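Long-range contacts in BamaA.19900.a (Balamuthia mandrillaris, PDB 6VZZ), which binds beta-D-glucopyranose and, as a glucokinase, probably transfers a phosphate from ATP to glucose: residues Ala159-Asp164 against Lys178-Pro183; Phe167-Gly172 against Asp370-Thr375; Ser81-Ile86 against Glu130-Leu135. All blocks are in the same frame, centred on the assembly; numbering follows the deposited sequence.

In the fold
Interaction 3 closes first along the chain and lies well apart from the other two: its centre is about 35 Å from that of interaction 1 and about 38 Å from that of interaction 2. It joins helix 72-90 to the loop before strand 141-145, beside the five-stranded sheet that holds strands 37-43 and 62-68. Interactions 1 and 2 have alternating segments and centres about 12 Å apart; they meet through Val179, whose CG2 packs on Phe372 and Pro169. Both belong to the six-stranded sheet region, interaction 2 pairing edge strand 167-171 with 370-374. The contacts thus sample both halves of a two-domain sugar kinase of the actin-like ATPase clan.

Interaction 1 of 3, residues Ala159-Asp164 against Lys178-Pro183. With CA (calcium ion), chain E.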
loop_
_atom_site.group_PDB
_atom_site.type_symbol
_atom_site.label_atom_id
_atom_site.label_comp_id
_atom_site.label_asym_id
_atom_site.label_seq_id
_atom_site.Cartn_x
_atom_site.Cartn_y
_atom_site.Cartn_z
ATOM N N ALA A 159 0.937 7.816 -22.594
ATOM C CA ALA A 159 1.616 7.201 -23.731
ATOM C C ALA A 159 1.494 8.040 -25.000
ATOM O O ALA A 159 2.403 8.021 -25.838
ATOM C CB ALA A 159 1.069 5.794 -23.969
ATOM N N SER A 160 0.391 8.766 -25.175
ATOM C CA SER A 160 0.236 9.653 -26.321
ATOM C C SER A 160 0.533 11.105 -25.966
ATOM O O SER A 160 0.099 12.011 -26.687
ATOM C CB SER A 160 -1.167 9.518 -26.920
ATOM O OG SER A 160 -2.129 9.211 -25.924
ATOM N N ASP A 161 1.259 11.336 -24.865
ATOM C CA ASP A 161 1.754 12.661 -24.479
ATOM C C ASP A 161 0.620 13.685 -24.387
ATOM O O ASP A 161 0.726 14.819 -24.863
ATOM C CB ASP A 161 2.848 13.130 -25.441
ATOM C CG ASP A 161 4.244 12.728 -24.981
ATOM O OD1 ASP A 161 4.517 12.829 -23.765
ATOM O OD2 ASP A 161 5.076 12.322 -25.831
ATOM N N ALA A 162 -0.471 13.278 -23.737
ATOM C CA ALA A 162 -1.686 14.079 -23.679
ATOM C C ALA A 162 -2.164 14.383 -22.266
ATOM O O ALA A 162 -3.222 15.007 -22.115
ATOM C CB ALA A 162 -2.817 13.384 -24.449
ATOM N N LEU A 163 -1.430 13.967 -21.230
ATOM C CA LEU A 163 -1.889 14.218 -19.867
ATOM C C LEU A 163 -1.990 15.707 -19.573
ATOM O O LEU A 163 -2.792 16.112 -18.723
ATOM C CB LEU A 163 -0.959 13.558 -18.851
ATOM C CG LEU A 163 -1.258 12.137 -18.392
ATOM C CD1 LEU A 163 -0.191 11.704 -17.420
ATOM C CD2 LEU A 163 -2.631 12.051 -17.744
ATOM N N ASP A 164 -1.193 16.536 -20.254
ATOM C CA ASP A 164 -1.228 17.971 -19.997
ATOM C C ASP A 164 -2.522 18.617 -20.472
ATOM O O ASP A 164 -2.764 19.789 -20.161
ATOM C CB ASP A 164 -0.023 18.659 -20.649
ATOM C CG ASP A 164 -0.061 18.592 -22.172
ATOM O OD1 ASP A 164 -0.526 17.567 -22.734
ATOM O OD2 ASP A 164 0.377 19.574 -22.810
ATOM N N LYS A 178 5.670 20.352 -18.495
ATOM C CA LYS A 178 4.400 19.820 -18.973
ATOM C C LYS A 178 4.164 18.453 -18.339
ATOM O O LYS A 178 5.107 17.688 -18.122
ATOM C CB LYS A 178 4.397 19.720 -20.500
ATOM N N VAL A 179 2.906 18.159 -18.015
ATOM C CA VAL A 179 2.611 16.961 -17.235
ATOM C C VAL A 179 2.936 15.721 -18.061
ATOM O O VAL A 179 2.422 15.534 -19.168
ATOM C CB VAL A 179 1.155 16.953 -16.757
ATOM C CG1 VAL A 179 0.866 15.673 -15.982
ATOM C CG2 VAL A 179 0.886 18.165 -15.872
ATOM N N THR A 180 3.816 14.880 -17.522
ATOM C CA THR A 180 4.219 13.615 -18.111
ATOM C C THR A 180 4.682 12.728 -16.962
ATOM O O THR A 180 5.176 13.225 -15.947
ATOM C CB THR A 180 5.330 13.811 -19.156
ATOM O OG1 THR A 180 5.353 12.699 -20.060
ATOM C CG2 THR A 180 6.684 13.928 -18.483
ATOM N N LEU A 181 4.500 11.421 -17.099
ATOM C CA LEU A 181 4.805 10.495 -16.012
ATOM C C LEU A 181 6.143 9.810 -16.263
ATOM O O LEU A 181 6.394 9.304 -17.363
ATOM C CB LEU A 181 3.699 9.454 -15.849
ATOM C CG LEU A 181 2.348 10.025 -15.424
ATOM C CD1 LEU A 181 1.385 8.907 -15.107
ATOM C CD2 LEU A 181 2.498 10.931 -14.232
ATOM N N GLN A 182 7.002 9.814 -15.250
ATOM C CA GLN A 182 8.303 9.169 -15.347
ATOM C C GLN A 182 8.152 7.674 -15.082
ATOM O O GLN A 182 7.084 7.199 -14.687
ATOM C CB GLN A 182 9.277 9.826 -14.369
ATOM C CG GLN A 182 9.539 11.307 -14.640
ATOM C CD GLN A 182 10.095 11.575 -16.039
ATOM O OE1 GLN A 182 10.957 10.841 -16.544
ATOM N NE2 GLN A 182 9.590 12.633 -16.677
ATOM N N PRO A 183 9.195 6.885 -15.325
ATOM C CA PRO A 183 9.056 5.444 -15.007
ATOM C C PRO A 183 9.326 5.153 -13.534
ATOM O O PRO A 183 10.310 4.512 -13.136
ATOM C CB PRO A 183 10.089 4.792 -15.940
ATOM C CG PRO A 183 10.572 5.867 -16.859
ATOM C CD PRO A 183 10.401 7.150 -16.125
HETATM CA CA CA E . 12.120 3.408 -11.888
HETATM O O HOH W 1 12.030 0.898 -13.162
HETATM O O HOH W 2 13.631 4.018 -10.209
#
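The backbone that lays Leu181 against Leu163 runs on to Pro183, whose carbonyl O binds a calcium ion at 2.5 Å. The ion's further ligands are OD1 of Asp184, water 2 at 2.3 Å and, more loosely, water 1. A main-chain oxygen followed by a carboxylate suits calcium, which favours hard oxygen donors. Between the two protein segments no hydrogen bond forms, and the contact rests on apolar side chains. Leu163 does most of the work. Its CD1, anti to CA (chi2 179°), reaches Leu181 and lies 3.6 Å from Leu181 CG, the two side chains crossing at about a right angle. Nearer the backbone, Leu163 CB meets Val179 CG1 at 4.0 Å. The branching of Val179 serves two sides: CG1, anti to the backbone N (chi1 178°), faces Leu163, while CG2 packs toward Phe167, Pro169 and Phe372. Val179 CB lies beside Asp164 CA. The polar residues lie at the margin: Asp161 and Thr180 run side by side and point the same way, with Asp161 OD1 3.8 Å from Thr180 OG1, too far for a bond. Helix 146-159 backs the contact, since Val154 touches both leucines and the OD1 of Asn158 accepts a bond from Leu181 N. Asp161, with positive phi, is the C-prime residue of a Schellman motif: its N turns back to Asn158 O and Ala162 N to Met157 O. The arrangement is that of a helix C-terminus closed by a Schellman turn, followed by a hydrophobic residue, Leu163, which packs on a neighbouring loop leading to a calcium site.

Interaction 2 of 3, residues Phe167-Gly172 against Asp370-Thr375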
loop_
_atom_site.group_PDB
_atom_site.type_symbol
_atom_site.label_atom_id
_atom_site.label_comp_id
_atom_site.label_asym_id
_atom_site.label_seq_id
_atom_site.Cartn_x
_atom_site.Cartn_y
_atom_site.Cartn_z
ATOM N N PHE A 167 -4.494 17.548 -16.825
ATOM C CA PHE A 167 -3.852 17.595 -15.518
ATOM C C PHE A 167 -2.938 18.806 -15.435
ATOM O O PHE A 167 -2.400 19.261 -16.445
ATOM C CB PHE A 167 -3.055 16.321 -15.228
ATOM C CG PHE A 167 -3.904 15.179 -14.778
ATOM C CD1 PHE A 167 -4.216 15.021 -13.439
ATOM C CD2 PHE A 167 -4.412 14.277 -15.691
ATOM C CE1 PHE A 167 -5.011 13.982 -13.017
ATOM C CE2 PHE A 167 -5.205 13.235 -15.275
ATOM C CZ PHE A 167 -5.504 13.089 -13.934
ATOM N N LYS A 168 -2.775 19.329 -14.219
ATOM C CA LYS A 168 -1.912 20.473 -13.946
ATOM C C LYS A 168 -1.122 20.200 -12.673
ATOM O O LYS A 168 -1.655 19.601 -11.728
ATOM C CB LYS A 168 -2.700 21.781 -13.785
ATOM C CG LYS A 168 -3.060 22.486 -15.086
ATOM C CD LYS A 168 -1.839 23.166 -15.692
ATOM C CE LYS A 168 -2.111 23.658 -17.107
ATOM N NZ LYS A 168 -2.585 22.534 -17.982
ATOM N N PRO A 169 0.145 20.603 -12.624
ATOM C CA PRO A 169 0.914 20.447 -11.383
ATOM C C PRO A 169 0.441 21.426 -10.323
ATOM O O PRO A 169 0.150 22.591 -10.610
ATOM C CB PRO A 169 2.352 20.756 -11.806
ATOM C CG PRO A 169 2.335 20.814 -13.310
ATOM C CD PRO A 169 0.954 21.174 -13.712
ATOM N N LEU A 170 0.346 20.936 -9.091
ATOM C CA LEU A 170 0.134 21.806 -7.945
ATOM C C LEU A 170 1.416 22.061 -7.166
ATOM O O LEU A 170 1.575 23.151 -6.602
ATOM C CB LEU A 170 -0.924 21.215 -7.008
ATOM C CG LEU A 170 -2.374 21.189 -7.500
ATOM C CD1 LEU A 170 -3.307 20.712 -6.399
ATOM C CD2 LEU A 170 -2.814 22.543 -8.020
ATOM N N TRP A 171 2.330 21.088 -7.122
ATOM C CA TRP A 171 3.641 21.297 -6.520
ATOM C C TRP A 171 4.550 20.121 -6.874
ATOM O O TRP A 171 4.108 19.107 -7.419
ATOM C CB TRP A 171 3.539 21.510 -5.007
ATOM C CG TRP A 171 3.164 20.322 -4.161
ATOM C CD1 TRP A 171 3.841 19.136 -4.053
ATOM C CD2 TRP A 171 2.069 20.237 -3.233
ATOM N NE1 TRP A 171 3.217 18.312 -3.147
ATOM C CE2 TRP A 171 2.134 18.967 -2.624
ATOM C CE3 TRP A 171 1.031 21.102 -2.877
ATOM C CZ2 TRP A 171 1.204 18.548 -1.677
ATOM C CZ3 TRP A 171 0.103 20.679 -1.934
ATOM C CH2 TRP A 171 0.197 19.416 -1.346
ATOM N N GLY A 172 5.838 20.286 -6.582
ATOM C CA GLY A 172 6.817 19.259 -6.831
ATOM C C GLY A 172 7.910 19.702 -7.782
ATOM O O GLY A 172 7.828 20.758 -8.414
ATOM N N ASP A 370 5.779 14.872 -6.522
ATOM C CA ASP A 370 4.947 15.678 -7.405
ATOM C C ASP A 370 3.469 15.480 -7.078
ATOM O O ASP A 370 3.036 14.396 -6.687
ATOM C CB ASP A 370 5.189 15.317 -8.876
ATOM C CG ASP A 370 6.551 15.749 -9.382
ATOM O OD1 ASP A 370 6.859 16.964 -9.379
ATOM O OD2 ASP A 370 7.319 14.854 -9.798
ATOM N N LEU A 371 2.690 16.542 -7.243
ATOM C CA LEU A 371 1.244 16.473 -7.076
ATOM C C LEU A 371 0.592 17.072 -8.312
ATOM O O LEU A 371 0.884 18.216 -8.683
ATOM C CB LEU A 371 0.787 17.202 -5.809
ATOM C CG LEU A 371 -0.722 17.457 -5.676
ATOM C CD1 LEU A 371 -1.496 16.150 -5.673
ATOM C CD2 LEU A 371 -1.043 18.277 -4.426
ATOM N N PHE A 372 -0.264 16.290 -8.960
ATOM C CA PHE A 372 -1.031 16.751 -10.104
ATOM C C PHE A 372 -2.502 16.678 -9.745
ATOM O O PHE A 372 -2.910 15.877 -8.899
ATOM C CB PHE A 372 -0.758 15.917 -11.366
ATOM C CG PHE A 372 0.697 15.778 -11.696
ATOM C CD1 PHE A 372 1.379 16.807 -12.311
ATOM C CD2 PHE A 372 1.384 14.624 -11.387
ATOM C CE1 PHE A 372 2.721 16.691 -12.617
ATOM C CE2 PHE A 372 2.728 14.501 -11.686
ATOM C CZ PHE A 372 3.402 15.543 -12.303
ATOM N N THR A 373 -3.297 17.527 -10.375
ATOM C CA THR A 373 -4.728 17.479 -10.148
ATOM C C THR A 373 -5.431 17.658 -11.484
ATOM O O THR A 373 -4.961 18.398 -12.354
ATOM C CB THR A 373 -5.163 18.535 -9.112
ATOM O OG1 THR A 373 -6.496 18.251 -8.664
ATOM C CG2 THR A 373 -5.093 19.953 -9.691
ATOM N N GLN A 374 -6.529 16.934 -11.661
ATOM C CA GLN A 374 -7.260 16.977 -12.917
ATOM C C GLN A 374 -7.990 18.307 -13.039
ATOM O O GLN A 374 -8.653 18.748 -12.096
ATOM C CB GLN A 374 -8.238 15.806 -12.991
ATOM C CG GLN A 374 -8.919 15.639 -14.332
ATOM C CD GLN A 374 -9.836 14.423 -14.378
ATOM O OE1 GLN A 374 -9.626 13.436 -13.670
ATOM N NE2 GLN A 374 -10.861 14.494 -15.210
ATOM N N THR A 375 -7.872 18.946 -14.207
ATOM C CA THR A 375 -8.384 20.292 -14.413
ATOM C C THR A 375 -9.474 20.402 -15.464
ATOM O O THR A 375 -10.170 21.421 -15.491
ATOM C CB THR A 375 -7.250 21.240 -14.814
ATOM O OG1 THR A 375 -6.548 20.677 -15.927
ATOM C CG2 THR A 375 -6.276 21.446 -13.649
#
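The indole of Trp171 carries Leu371 on one face: CD2 of the leucine stands over the six-membered part, 3.4 Å from its centroid and only 8° off the ring normal, in a CH-pi contact. Leu371 holds CG anti to its backbone N (chi1 167°), and Arg354 makes a cation-pi contact with the same indole. The Phe167 ring receives Gln374 CB over a face, 4.1 Å from its centroid, while the amide beyond is turned 53° from the ring; that amide bonds outward, its OE1 to Gly336 N. Lys168 O lies at the edge of the Phe372 ring, near its plane, and Pro169 meets the same ring at an oblique approach, its CB near CD1. On the side of Trp171 and Leu371, Leu170 CG lies 3.7 Å from Thr373 CG2. Threonine suits this place because its methyl serves the packing while OG1 bonds to Asn343. Four backbone bonds join the strands. Lys168 and Thr373 form a hydrogen-bonded pair, linked in both directions at 3.0 Å between N of each and O of the other. Further on, Leu170 N gives to Leu371 O at 2.8 Å, and Leu371 N to Trp171 O at 2.9 Å. Leu371 therefore faces two residues at once. Gly172 follows with backbone angles at which a side chain would jam against Trp171 O; Asp370 OD1, close by, accepts from Ala174 N. This is a classic beta bulge in an antiparallel pair, at the edge of the six-stranded mixed sheet whose next strand is 331-335.

Interaction 3 of 3, residues Ser81-Ile86 against Glu130-Leu135; sequences SVSDSI and ELPSFL
Ser83 faces Pro132, Phe134 and Leu135 together, and the contact is one of van der Waals packing, with no hydrogen bond between the segments. Its OG, anti to the backbone N (chi1 179°), points into the loop and lies 3.4 Å from Phe134 CB, while its CB sits 3.6 Å from Pro132 CG. Across the contact the hydroxyl meets carbon atoms and acts as a small packing group. So small a side chain lets the loop come close to the helix: Leu135 CD1 reaches the helix backbone itself, 3.7 Å from Ser83 CA. The apolar part is carried by Ile86, one turn further on. Its two branches divide the work. CG2 approaches the edge of the Phe134 ring, near the ring plane, at 3.8 Å from CE2; CD1 meets Leu135 CD1 at 4.0 Å, the two side chains crossing at about a right angle. Val82 adds a looser touch, its CG1 4.1 Å from Leu135 CD1. Within the loop, a weak backbone bond runs from Leu135 N to Pro132 O, and the side chains of Phe134 and Leu135 both set out toward the helix. The loop lies beside helix 72-90, and both rest on the five-stranded sheet: Val82 and Ile86 touch Val64 of strand 62-68, and Ile86 and Phe134 share Tyr37 of strand 37-43, where Leu135 touches Val39. Nearer the helix start, Glu130 forms a salt bridge with Arg73.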
loop_
_atom_site.group_PDB
_atom_site.type_symbol
_atom_site.label_atom_id
_atom_site.label_comp_id
_atom_site.label_asym_id
_atom_site.label_seq_id
_atom_site.Cartn_x
_atom_site.Cartn_y
_atom_site.Cartn_z
ATOM N N SER A 81 -32.091 -2.211 -21.196
ATOM C CA SER A 81 -32.755 -1.171 -21.973
ATOM C C SER A 81 -31.809 -0.549 -22.991
ATOM O O SER A 81 -32.117 -0.489 -24.186
ATOM C CB SER A 81 -33.309 -0.098 -21.044
ATOM O OG SER A 81 -33.857 0.961 -21.796
ATOM N N VAL A 82 -30.647 -0.075 -22.536
ATOM C CA VAL A 82 -29.745 0.602 -23.455
ATOM C C VAL A 82 -29.132 -0.378 -24.445
ATOM O O VAL A 82 -28.764 0.018 -25.554
ATOM C CB VAL A 82 -28.668 1.378 -22.676
ATOM C CG1 VAL A 82 -27.604 0.439 -22.165
ATOM C CG2 VAL A 82 -28.057 2.442 -23.552
ATOM N N SER A 83 -29.033 -1.659 -24.085
ATOM C CA SER A 83 -28.555 -2.657 -25.034
ATOM C C SER A 83 -29.526 -2.803 -26.200
ATOM O O SER A 83 -29.124 -2.748 -27.370
ATOM C CB SER A 83 -28.350 -3.996 -24.324
ATOM O OG SER A 83 -27.910 -4.997 -25.228
ATOM N N ASP A 84 -30.814 -2.979 -25.902
ATOM C CA ASP A 84 -31.801 -3.072 -26.970
ATOM C C ASP A 84 -31.826 -1.811 -27.827
ATOM O O ASP A 84 -32.030 -1.896 -29.043
ATOM C CB ASP A 84 -33.183 -3.356 -26.385
ATOM C CG ASP A 84 -33.326 -4.777 -25.906
ATOM O OD1 ASP A 84 -32.344 -5.534 -26.012
ATOM O OD2 ASP A 84 -34.415 -5.150 -25.432
ATOM N N SER A 85 -31.599 -0.640 -27.222
ATOM C CA SER A 85 -31.627 0.612 -27.975
ATOM C C SER A 85 -30.474 0.692 -28.969
ATOM O O SER A 85 -30.672 1.063 -30.132
ATOM C CB SER A 85 -31.597 1.804 -27.018
ATOM O OG SER A 85 -32.875 2.034 -26.445
ATOM N N ILE A 86 -29.261 0.350 -28.527
ATOM C CA ILE A 86 -28.113 0.344 -29.428
ATOM C C ILE A 86 -28.264 -0.742 -30.486
ATOM O O ILE A 86 -27.877 -0.559 -31.647
ATOM C CB ILE A 86 -26.816 0.184 -28.617
ATOM C CG1 ILE A 86 -26.604 1.413 -27.731
ATOM C CG2 ILE A 86 -25.610 -0.055 -29.526
ATOM C CD1 ILE A 86 -25.688 1.153 -26.559
ATOM N N GLU A 130 -25.313 -11.945 -16.028
ATOM C CA GLU A 130 -26.586 -11.239 -15.977
ATOM C C GLU A 130 -26.689 -10.132 -17.010
ATOM O O GLU A 130 -27.769 -9.549 -17.166
ATOM C CB GLU A 130 -26.805 -10.626 -14.591
ATOM C CG GLU A 130 -26.937 -11.612 -13.453
ATOM C CD GLU A 130 -27.137 -10.906 -12.119
ATOM O OE1 GLU A 130 -28.246 -11.021 -11.545
ATOM O OE2 GLU A 130 -26.188 -10.219 -11.654
ATOM N N LEU A 131 -25.614 -9.820 -17.680
ATOM C CA LEU A 131 -25.457 -8.746 -18.640
ATOM C C LEU A 131 -25.960 -9.181 -20.009
ATOM O O LEU A 131 -25.792 -10.341 -20.398
ATOM C CB LEU A 131 -23.992 -8.345 -18.741
ATOM C CG LEU A 131 -23.375 -7.852 -17.434
ATOM C CD1 LEU A 131 -21.876 -7.639 -17.597
ATOM C CD2 LEU A 131 -24.051 -6.574 -16.986
ATOM N N PRO A 132 -26.567 -8.263 -20.760
ATOM C CA PRO A 132 -27.052 -8.615 -22.106
ATOM C C PRO A 132 -25.897 -8.929 -23.054
ATOM O O PRO A 132 -24.938 -8.165 -23.174
ATOM C CB PRO A 132 -27.831 -7.367 -22.544
ATOM C CG PRO A 132 -27.262 -6.248 -21.725
ATOM C CD PRO A 132 -26.795 -6.845 -20.423
ATOM N N SER A 133 -26.006 -10.074 -23.735
ATOM C CA SER A 133 -24.975 -10.522 -24.669
ATOM C C SER A 133 -24.634 -9.481 -25.733
ATOM O O SER A 133 -23.475 -9.395 -26.153
ATOM C CB SER A 133 -25.427 -11.809 -25.347
ATOM O OG SER A 133 -25.342 -12.892 -24.447
ATOM N N PHE A 134 -25.616 -8.705 -26.200
ATOM C CA PHE A 134 -25.350 -7.774 -27.291
ATOM C C PHE A 134 -24.213 -6.814 -26.945
ATOM O O PHE A 134 -23.297 -6.610 -27.749
ATOM C CB PHE A 134 -26.613 -6.999 -27.656
ATOM C CG PHE A 134 -26.419 -6.056 -28.802
ATOM C CD1 PHE A 134 -26.578 -6.489 -30.104
ATOM C CD2 PHE A 134 -26.049 -4.738 -28.581
ATOM C CE1 PHE A 134 -26.382 -5.632 -31.159
ATOM C CE2 PHE A 134 -25.848 -3.883 -29.633
ATOM C CZ PHE A 134 -26.017 -4.330 -30.927
ATOM N N LEU A 135 -24.250 -6.210 -25.760
ATOM C CA LEU A 135 -23.201 -5.269 -25.392
ATOM C C LEU A 135 -22.071 -5.921 -24.624
ATOM O O LEU A 135 -20.995 -5.323 -24.510
ATOM C CB LEU A 135 -23.755 -4.117 -24.542
ATOM C CG LEU A 135 -24.701 -3.111 -25.188
ATOM C CD1 LEU A 135 -24.988 -1.973 -24.224
ATOM C CD2 LEU A 135 -24.129 -2.578 -26.486
#